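PDB 6C62: 1-carboxybiuret hydrolase subunit AtzE from Pseudomonas sp., which hydrolyses 1-carboxybiuret to urea-1,3-dicarboxylate and ammonia in the bacterial degradation of atrazine. Local coordinates for residues M120-Y125 / N131-P136; P415-P418 / M424-G427; F302-S307 / R345-R350. One frame throughout, in Å; residues are numbered along the deposited sequence.

Interaction 1. Residues M120-Y125 / N131-P136; sequences MDEFAY and NTHYGP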
loop_
_atom_site.group_PDB
_atom_site.type_symbol
_atom_site.label_atom_id
_atom_site.label_comp_id
_atom_site.label_asym_id
_atom_site.label_seq_id
_atom_site.Cartn_x
_atom_site.Cartn_y
_atom_site.Cartn_z
ATOM N N MET A 120 -19.154 -21.746 2.204
ATOM C CA MET A 120 -18.954 -20.370 1.845
ATOM C C MET A 120 -19.035 -20.200 0.344
ATOM O O MET A 120 -18.874 -21.151 -0.404
ATOM C CB MET A 120 -17.618 -19.855 2.387
ATOM C CG MET A 120 -16.392 -20.678 1.928
ATOM S SD MET A 120 -14.793 -19.934 2.325
ATOM C CE MET A 120 -14.588 -18.620 1.132
ATOM N N ASP A 121 -19.277 -18.975 -0.123
ATOM C CA ASP A 121 -19.122 -18.695 -1.553
ATOM C C ASP A 121 -17.674 -18.911 -1.919
ATOM O O ASP A 121 -16.762 -18.567 -1.136
ATOM C CB ASP A 121 -19.495 -17.283 -1.948
ATOM C CG ASP A 121 -21.015 -17.045 -1.924
ATOM O OD1 ASP A 121 -21.781 -17.599 -2.782
ATOM O OD2 ASP A 121 -21.462 -16.305 -1.020
ATOM N N GLU A 122 -17.453 -19.472 -3.101
ATOM C CA GLU A 122 -16.076 -19.809 -3.530
ATOM C C GLU A 122 -15.159 -18.608 -3.478
ATOM O O GLU A 122 -15.444 -17.591 -4.039
ATOM C CB GLU A 122 -16.062 -20.387 -4.944
ATOM C CG GLU A 122 -14.638 -20.569 -5.424
ATOM C CD GLU A 122 -14.519 -21.103 -6.832
ATOM O OE1 GLU A 122 -14.447 -20.222 -7.762
ATOM O OE2 GLU A 122 -14.400 -22.357 -6.998
ATOM N N PHE A 123 -14.039 -18.768 -2.783
ATOM C CA PHE A 123 -13.012 -17.763 -2.670
ATOM C C PHE A 123 -13.495 -16.473 -2.074
ATOM O O PHE A 123 -12.861 -15.437 -2.239
ATOM C CB PHE A 123 -12.250 -17.568 -4.023
ATOM C CG PHE A 123 -11.390 -18.738 -4.428
ATOM C CD1 PHE A 123 -10.605 -19.410 -3.530
ATOM C CD2 PHE A 123 -11.352 -19.171 -5.752
ATOM C CE1 PHE A 123 -9.794 -20.470 -3.949
ATOM C CE2 PHE A 123 -10.555 -20.195 -6.162
ATOM C CZ PHE A 123 -9.765 -20.858 -5.254
ATOM N N ALA A 124 -14.627 -16.548 -1.362
ATOM C CA ALA A 124 -15.218 -15.451 -0.618
ATOM C C ALA A 124 -15.860 -14.372 -1.494
ATOM O O ALA A 124 -16.255 -13.379 -0.940
ATOM C CB ALA A 124 -14.198 -14.819 0.333
ATOM N N TYR A 125 -16.014 -14.550 -2.799
ATOM C CA TYR A 125 -16.597 -13.496 -3.659
ATOM C C TYR A 125 -18.087 -13.739 -3.888
ATOM O O TYR A 125 -18.474 -14.475 -4.802
ATOM C CB TYR A 125 -15.880 -13.435 -5.013
ATOM C CG TYR A 125 -15.949 -12.104 -5.798
ATOM C CD1 TYR A 125 -16.543 -10.945 -5.282
ATOM C CD2 TYR A 125 -15.338 -11.998 -7.043
ATOM C CE1 TYR A 125 -16.567 -9.767 -5.996
ATOM C CE2 TYR A 125 -15.304 -10.764 -7.752
ATOM C CZ TYR A 125 -15.925 -9.655 -7.217
ATOM O OH TYR A 125 -15.970 -8.455 -7.919
ATOM N N ASN A 131 -23.247 -21.966 -3.597
ATOM C CA ASN A 131 -22.009 -22.545 -4.064
ATOM C C ASN A 131 -22.343 -23.665 -5.066
ATOM O O ASN A 131 -23.022 -24.696 -4.706
ATOM C CB ASN A 131 -21.220 -23.065 -2.854
ATOM C CG ASN A 131 -19.795 -23.519 -3.239
ATOM O OD1 ASN A 131 -19.612 -24.402 -4.139
ATOM N ND2 ASN A 131 -18.783 -22.919 -2.608
ATOM N N THR A 132 -21.876 -23.530 -6.296
ATOM C CA THR A 132 -22.149 -24.553 -7.325
ATOM C C THR A 132 -21.508 -25.938 -6.997
ATOM O O THR A 132 -22.095 -26.960 -7.279
ATOM C CB THR A 132 -21.703 -24.063 -8.731
ATOM O OG1 THR A 132 -22.396 -22.875 -9.049
ATOM C CG2 THR A 132 -21.949 -25.086 -9.870
ATOM N N HIS A 133 -20.346 -25.983 -6.373
ATOM C CA HIS A 133 -19.633 -27.215 -6.172
ATOM C C HIS A 133 -20.232 -27.953 -4.955
ATOM O O HIS A 133 -20.449 -29.166 -5.024
ATOM C CB HIS A 133 -18.161 -26.999 -5.899
ATOM C CG HIS A 133 -17.488 -25.979 -6.763
ATOM N ND1 HIS A 133 -17.474 -26.052 -8.128
ATOM C CD2 HIS A 133 -16.769 -24.874 -6.434
ATOM C CE1 HIS A 133 -16.797 -25.036 -8.620
ATOM N NE2 HIS A 133 -16.348 -24.300 -7.604
ATOM N N TYR A 134 -20.474 -27.229 -3.852
ATOM C CA TYR A 134 -20.881 -27.809 -2.597
ATOM C C TYR A 134 -22.381 -27.720 -2.299
ATOM O O TYR A 134 -22.828 -28.252 -1.296
ATOM C CB TYR A 134 -20.055 -27.183 -1.434
ATOM C CG TYR A 134 -18.624 -27.491 -1.607
ATOM C CD1 TYR A 134 -18.147 -28.757 -1.392
ATOM C CD2 TYR A 134 -17.752 -26.550 -2.109
ATOM C CE1 TYR A 134 -16.779 -29.047 -1.585
ATOM C CE2 TYR A 134 -16.449 -26.839 -2.329
ATOM C CZ TYR A 134 -15.964 -28.098 -2.087
ATOM O OH TYR A 134 -14.652 -28.375 -2.359
ATOM N N GLY A 135 -23.115 -27.012 -3.135
ATOM C CA GLY A 135 -24.507 -26.738 -2.935
ATOM C C GLY A 135 -24.756 -25.496 -2.080
ATOM O O GLY A 135 -23.849 -25.039 -1.339
ATOM N N PRO A 136 -25.974 -24.917 -2.197
ATOM C CA PRO A 136 -26.277 -23.742 -1.387
ATOM C C PRO A 136 -26.403 -24.084 0.067
ATOM O O PRO A 136 -26.821 -25.234 0.418
ATOM C CB PRO A 136 -27.651 -23.286 -1.904
ATOM C CG PRO A 136 -28.288 -24.558 -2.337
ATOM C CD PRO A 136 -27.173 -25.384 -2.947
#
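E122 and N131 both turn CG away from their own backbone N (chi1 173° and -172°), and these torsions aim two polar groups across the contact: the extended E122 chain carries its carboxylate to H133, and N131 brings ND2 to the carbonyl of M120. H133 NE2 donates to E122 OE2 at 2.8 Å. The oxygen lies at the edge of the imidazole, close to the ring plane, whereas NE2 meets the carboxylate from above its plane. The other oxygen, OE1, takes the backbone N of E325. N131 ND2 gives M120 O a nearly straight bond of 2.8 Å (164° at the hydrogen) lying in the amide plane, and also donates to G87 O. N131 OD1 accepts from H133 N at 2.8 Å in the carbonyl plane and from Y134 N at 3.0 Å from above it; the first bond makes an Asx turn and the two together an Asx motif. Asparagine suits the place because one flat group can donate outward while accepting from its own loop, which fixes the amide's rotation. Glutamate suits H133 as a charged acceptor: it would probably stabilise a positive imidazole, although NE2 can donate in the neutral ring too.

Interaction 2. Residues P415-P418 / M424-G427; sequences PTWP and MPIG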
loop_
_atom_site.group_PDB
_atom_site.type_symbol
_atom_site.label_atom_id
_atom_site.label_comp_id
_atom_site.label_asym_id
_atom_site.label_seq_id
_atom_site.Cartn_x
_atom_site.Cartn_y
_atom_site.Cartn_z
ATOM N N PRO A 415 -29.492 -8.763 15.436
ATOM C CA PRO A 415 -30.634 -9.376 14.729
ATOM C C PRO A 415 -31.990 -8.835 15.256
ATOM O O PRO A 415 -32.178 -8.799 16.472
ATOM C CB PRO A 415 -30.472 -10.857 15.023
ATOM C CG PRO A 415 -29.816 -10.879 16.378
ATOM C CD PRO A 415 -28.898 -9.672 16.418
ATOM N N THR A 416 -32.829 -8.321 14.363
ATOM C CA THR A 416 -34.156 -7.808 14.697
ATOM C C THR A 416 -35.214 -8.442 13.790
ATOM O O THR A 416 -34.893 -9.143 12.789
ATOM C CB THR A 416 -34.253 -6.274 14.557
ATOM O OG1 THR A 416 -34.313 -5.946 13.187
ATOM C CG2 THR A 416 -33.045 -5.535 15.176
ATOM N N TRP A 417 -36.481 -8.257 14.182
ATOM C CA TRP A 417 -37.587 -9.025 13.623
ATOM C C TRP A 417 -38.707 -8.027 13.288
ATOM O O TRP A 417 -39.641 -7.899 14.039
ATOM C CB TRP A 417 -38.044 -10.107 14.598
ATOM C CG TRP A 417 -36.940 -11.114 14.835
ATOM C CD1 TRP A 417 -35.943 -11.030 15.756
ATOM C CD2 TRP A 417 -36.708 -12.298 14.108
ATOM N NE1 TRP A 417 -35.122 -12.112 15.669
ATOM C CE2 TRP A 417 -35.555 -12.908 14.649
ATOM C CE3 TRP A 417 -37.346 -12.912 13.014
ATOM C CZ2 TRP A 417 -35.037 -14.114 14.146
ATOM C CZ3 TRP A 417 -36.846 -14.129 12.542
ATOM C CH2 TRP A 417 -35.698 -14.701 13.106
ATOM N N PRO A 418 -38.570 -7.292 12.171
ATOM C CA PRO A 418 -39.610 -6.312 11.821
ATOM C C PRO A 418 -40.963 -6.967 11.372
ATOM O O PRO A 418 -41.003 -8.087 10.838
ATOM C CB PRO A 418 -38.938 -5.446 10.730
ATOM C CG PRO A 418 -37.931 -6.361 10.107
ATOM C CD PRO A 418 -37.543 -7.416 11.119
ATOM N N MET A 424 -39.387 -12.948 8.624
ATOM C CA MET A 424 -37.930 -13.076 8.383
ATOM C C MET A 424 -37.157 -11.980 9.109
ATOM O O MET A 424 -37.654 -10.844 9.279
ATOM C CB MET A 424 -37.609 -13.079 6.890
ATOM C CG MET A 424 -38.133 -14.280 6.110
ATOM S SD MET A 424 -37.461 -15.849 6.678
ATOM C CE MET A 424 -35.794 -15.831 6.015
ATOM N N PRO A 425 -35.936 -12.299 9.564
ATOM C CA PRO A 425 -35.194 -11.255 10.279
ATOM C C PRO A 425 -34.460 -10.252 9.333
ATOM O O PRO A 425 -34.340 -10.473 8.129
ATOM C CB PRO A 425 -34.182 -12.054 11.101
ATOM C CG PRO A 425 -33.881 -13.206 10.237
ATOM C CD PRO A 425 -35.186 -13.556 9.499
ATOM N N ILE A 426 -33.989 -9.174 9.932
ATOM C CA ILE A 426 -33.098 -8.238 9.275
ATOM C C ILE A 426 -32.222 -7.602 10.330
ATOM O O ILE A 426 -32.647 -7.370 11.446
ATOM C CB ILE A 426 -33.879 -7.245 8.392
ATOM C CG1 ILE A 426 -32.995 -6.674 7.306
ATOM C CG2 ILE A 426 -34.495 -6.166 9.240
ATOM C CD1 ILE A 426 -33.775 -5.958 6.224
ATOM N N GLY A 427 -30.946 -7.399 10.012
ATOM C CA GLY A 427 -30.000 -6.931 10.988
ATOM C C GLY A 427 -29.819 -5.427 10.970
ATOM O O GLY A 427 -30.096 -4.758 9.943
HETATM O O HOH W 1 -39.682 -10.426 11.379
#
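T416 and I426 form the hydrogen-bonded pair of an antiparallel hairpin, with T416 N donating to I426 O at 3.1 Å and I426 N returning a bond to T416 O at 3.0 Å. A third bond comes from the side chain. With chi1 at 75°, OG1 of T416 lies between its backbone N and carbonyl carbon and donates to I426 O at 2.8 Å, so that this oxygen is gripped from opposite faces of its carbonyl plane. Threonine thus adds a hydroxyl to the backbone pairing while its branched CB suits a strand. A water lies within hydrogen-bonding distance of P418 O (2.7 Å) and M424 O (2.9 Å).

The aromatic contact is a CH-pi interaction: P425 CB stands 3.5 Å from the centroid of the six-membered ring of W417, only 7° off the normal. The two side chains lie side by side, and the proline ring is a rigid, compact partner whose C-H bonds face the indole, whose NE1 is held by R454 O.

Apolar packing supplies the rest, P418 CG meeting I426 CG2 at 3.5 Å with the side chains crossed at about a right angle.

The hairpin, strands 411-416 and 426-432, sits inside the large mixed sheet between strands 185-188 and 366-370. Helix 270-283 packs on the face bearing T416 and I426, its A275 touching both.

Interaction 3. Residues F302-S307 / R345-R350; sequences FVITAS and RAQRFR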
loop_
_atom_site.group_PDB
_atom_site.type_symbol
_atom_site.label_atom_id
_atom_site.label_comp_id
_atom_site.label_asym_id
_atom_site.label_seq_id
_atom_site.Cartn_x
_atom_site.Cartn_y
_atom_site.Cartn_z
ATOM N N PHE A 302 -15.214 -1.643 -4.211
ATOM C CA PHE A 302 -15.591 -2.563 -5.265
ATOM C C PHE A 302 -14.460 -2.735 -6.236
ATOM O O PHE A 302 -14.111 -3.869 -6.625
ATOM C CB PHE A 302 -16.862 -2.068 -5.958
ATOM C CG PHE A 302 -17.528 -3.083 -6.820
ATOM C CD1 PHE A 302 -17.037 -3.362 -8.040
ATOM C CD2 PHE A 302 -18.664 -3.732 -6.409
ATOM C CE1 PHE A 302 -17.608 -4.321 -8.862
ATOM C CE2 PHE A 302 -19.303 -4.661 -7.241
ATOM C CZ PHE A 302 -18.760 -4.955 -8.474
ATOM N N VAL A 303 -13.850 -1.624 -6.633
ATOM C CA VAL A 303 -12.715 -1.609 -7.544
ATOM C C VAL A 303 -11.521 -2.353 -7.000
ATOM O O VAL A 303 -10.957 -3.186 -7.706
ATOM C CB VAL A 303 -12.387 -0.130 -7.970
ATOM C CG1 VAL A 303 -11.040 -0.046 -8.645
ATOM C CG2 VAL A 303 -13.446 0.387 -8.942
ATOM N N ILE A 304 -11.138 -2.071 -5.790
ATOM C CA ILE A 304 -9.985 -2.713 -5.151
ATOM C C ILE A 304 -10.224 -4.210 -4.955
ATOM O O ILE A 304 -9.372 -4.997 -5.153
ATOM C CB ILE A 304 -9.689 -2.007 -3.818
ATOM C CG1 ILE A 304 -9.037 -0.654 -4.153
ATOM C CG2 ILE A 304 -8.764 -2.792 -2.896
ATOM C CD1 ILE A 304 -9.011 0.344 -2.999
ATOM N N THR A 305 -11.430 -4.557 -4.573
ATOM C CA THR A 305 -11.826 -5.946 -4.325
ATOM C C THR A 305 -11.664 -6.766 -5.594
ATOM O O THR A 305 -11.077 -7.832 -5.560
ATOM C CB THR A 305 -13.275 -6.018 -3.813
ATOM O OG1 THR A 305 -13.307 -5.497 -2.460
ATOM C CG2 THR A 305 -13.794 -7.423 -3.850
ATOM N N ALA A 306 -12.234 -6.274 -6.688
ATOM C CA ALA A 306 -12.231 -7.045 -7.917
ATOM C C ALA A 306 -10.807 -7.253 -8.452
ATOM O O ALA A 306 -10.483 -8.303 -8.909
ATOM C CB ALA A 306 -13.095 -6.373 -8.969
ATOM N N SER A 307 -9.995 -6.198 -8.456
ATOM C CA SER A 307 -8.631 -6.353 -8.951
ATOM C C SER A 307 -7.743 -7.214 -8.025
ATOM O O SER A 307 -7.005 -8.072 -8.540
ATOM C CB SER A 307 -8.015 -4.991 -9.202
ATOM O OG SER A 307 -8.604 -4.495 -10.390
ATOM N N ARG A 345 -6.420 5.223 -8.257
ATOM C CA ARG A 345 -7.339 6.245 -7.816
ATOM C C ARG A 345 -8.136 5.863 -6.579
ATOM O O ARG A 345 -8.295 6.678 -5.646
ATOM C CB ARG A 345 -8.275 6.664 -8.946
ATOM C CG ARG A 345 -9.036 7.898 -8.488
ATOM C CD ARG A 345 -9.854 8.530 -9.577
ATOM N NE ARG A 345 -9.062 9.592 -10.119
ATOM C CZ ARG A 345 -9.069 10.879 -9.793
ATOM N NH1 ARG A 345 -9.977 11.473 -9.052
ATOM N NH2 ARG A 345 -8.169 11.606 -10.392
ATOM N N ALA A 346 -8.592 4.604 -6.517
ATOM C CA ALA A 346 -9.244 4.087 -5.333
ATOM C C ALA A 346 -8.388 4.063 -4.101
ATOM O O ALA A 346 -8.851 4.414 -2.995
ATOM C CB ALA A 346 -9.842 2.701 -5.633
ATOM N N GLN A 347 -7.126 3.669 -4.256
ATOM C CA GLN A 347 -6.176 3.721 -3.136
ATOM C C GLN A 347 -5.858 5.184 -2.655
ATOM O O GLN A 347 -5.650 5.420 -1.466
ATOM C CB GLN A 347 -4.899 2.985 -3.484
ATOM C CG GLN A 347 -5.009 1.453 -3.547
ATOM C CD GLN A 347 -5.227 0.798 -2.185
ATOM O OE1 GLN A 347 -5.331 1.490 -1.172
ATOM N NE2 GLN A 347 -5.341 -0.580 -2.168
ATOM N N ARG A 348 -5.861 6.128 -3.577
ATOM C CA ARG A 348 -5.618 7.539 -3.223
ATOM C C ARG A 348 -6.860 8.129 -2.574
ATOM O O ARG A 348 -6.769 8.844 -1.571
ATOM C CB ARG A 348 -5.184 8.339 -4.449
ATOM C CG ARG A 348 -3.819 7.973 -4.918
ATOM C CD ARG A 348 -3.366 8.514 -6.252
ATOM N NE ARG A 348 -3.259 9.963 -6.206
ATOM C CZ ARG A 348 -3.473 10.782 -7.239
ATOM N NH1 ARG A 348 -3.713 10.350 -8.446
ATOM N NH2 ARG A 348 -3.355 12.076 -7.071
ATOM N N PHE A 349 -8.031 7.785 -3.111
ATOM C CA PHE A 349 -9.293 8.152 -2.494
ATOM C C PHE A 349 -9.396 7.594 -1.089
ATOM O O PHE A 349 -9.926 8.239 -0.193
ATOM C CB PHE A 349 -10.481 7.737 -3.353
ATOM C CG PHE A 349 -11.801 7.850 -2.644
ATOM C CD1 PHE A 349 -12.370 9.094 -2.460
ATOM C CD2 PHE A 349 -12.416 6.761 -2.125
ATOM C CE1 PHE A 349 -13.560 9.268 -1.744
ATOM C CE2 PHE A 349 -13.623 6.909 -1.416
ATOM C CZ PHE A 349 -14.198 8.169 -1.257
ATOM N N ARG A 350 -8.906 6.383 -0.874
ATOM C CA ARG A 350 -9.050 5.760 0.431
ATOM C C ARG A 350 -8.381 6.593 1.562
ATOM O O ARG A 350 -8.852 6.566 2.686
ATOM C CB ARG A 350 -8.491 4.321 0.421
ATOM C CG ARG A 350 -8.947 3.526 1.630
ATOM C CD ARG A 350 -8.430 2.126 1.637
ATOM N NE ARG A 350 -9.188 1.250 2.507
ATOM C CZ ARG A 350 -8.880 -0.019 2.702
ATOM N NH1 ARG A 350 -7.796 -0.581 2.141
ATOM N NH2 ARG A 350 -9.654 -0.738 3.498
#
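I304 and A346 make the tightly packed part of this helix crossing: CD1 of the isoleucine comes within 3.6 Å of the alanine CB, and CG1 also touches it, at 3.8 Å. The isoleucine sets CG1 beside its backbone N (chi1 -74°) and then extends, which sends CD1 toward the other helix. A346 suits the spot because its lone methyl lets the backbones approach, the two CA atoms lying 6.8 Å apart. Q347 bends over the same isoleucine, crossing it at about a right angle, with NE2 3.9 Å from CD1; that nitrogen is bonded to Y343 OH.

The remainder is looser. V303 CG1 reaches A346 CB only at 4.2 Å, and R348 bonds instead to the backbone of a different protein chain.

Replacing I304 with an alanine would probably leave the methyl of A346 and the side chain of Q347 without the CG1 and CD1 contacts, opening a gap at the crossing.

The axes of 302-307 and 345-350 come within 9.8 Å at an angle of 133°. It is an oblique, roughly antiparallel helix packing, here between helices 294-312 and 340-360 of this amidase, small and branched apolar residues meeting where they cross.

Interactions 1 and 3 meet directly although their centres are 24 Å apart: Y125, the last residue of segment 120-125, lays its OH 3.7 Å from A306 CB on the helix of interaction 3. Interaction 2 stands apart, its nearest atoms about 14 Å from interaction 1 and about 20 Å from interaction 3. Of the three, interaction 1 lies closest to the probable charge relay system: at their nearest atoms the side chains of M120 and K74 come within about 4 Å, as do those of D121 and S150. Interactions 2 and 3 lie away from these sites, one inside the large sheet and the other between helices that also face another protein chain.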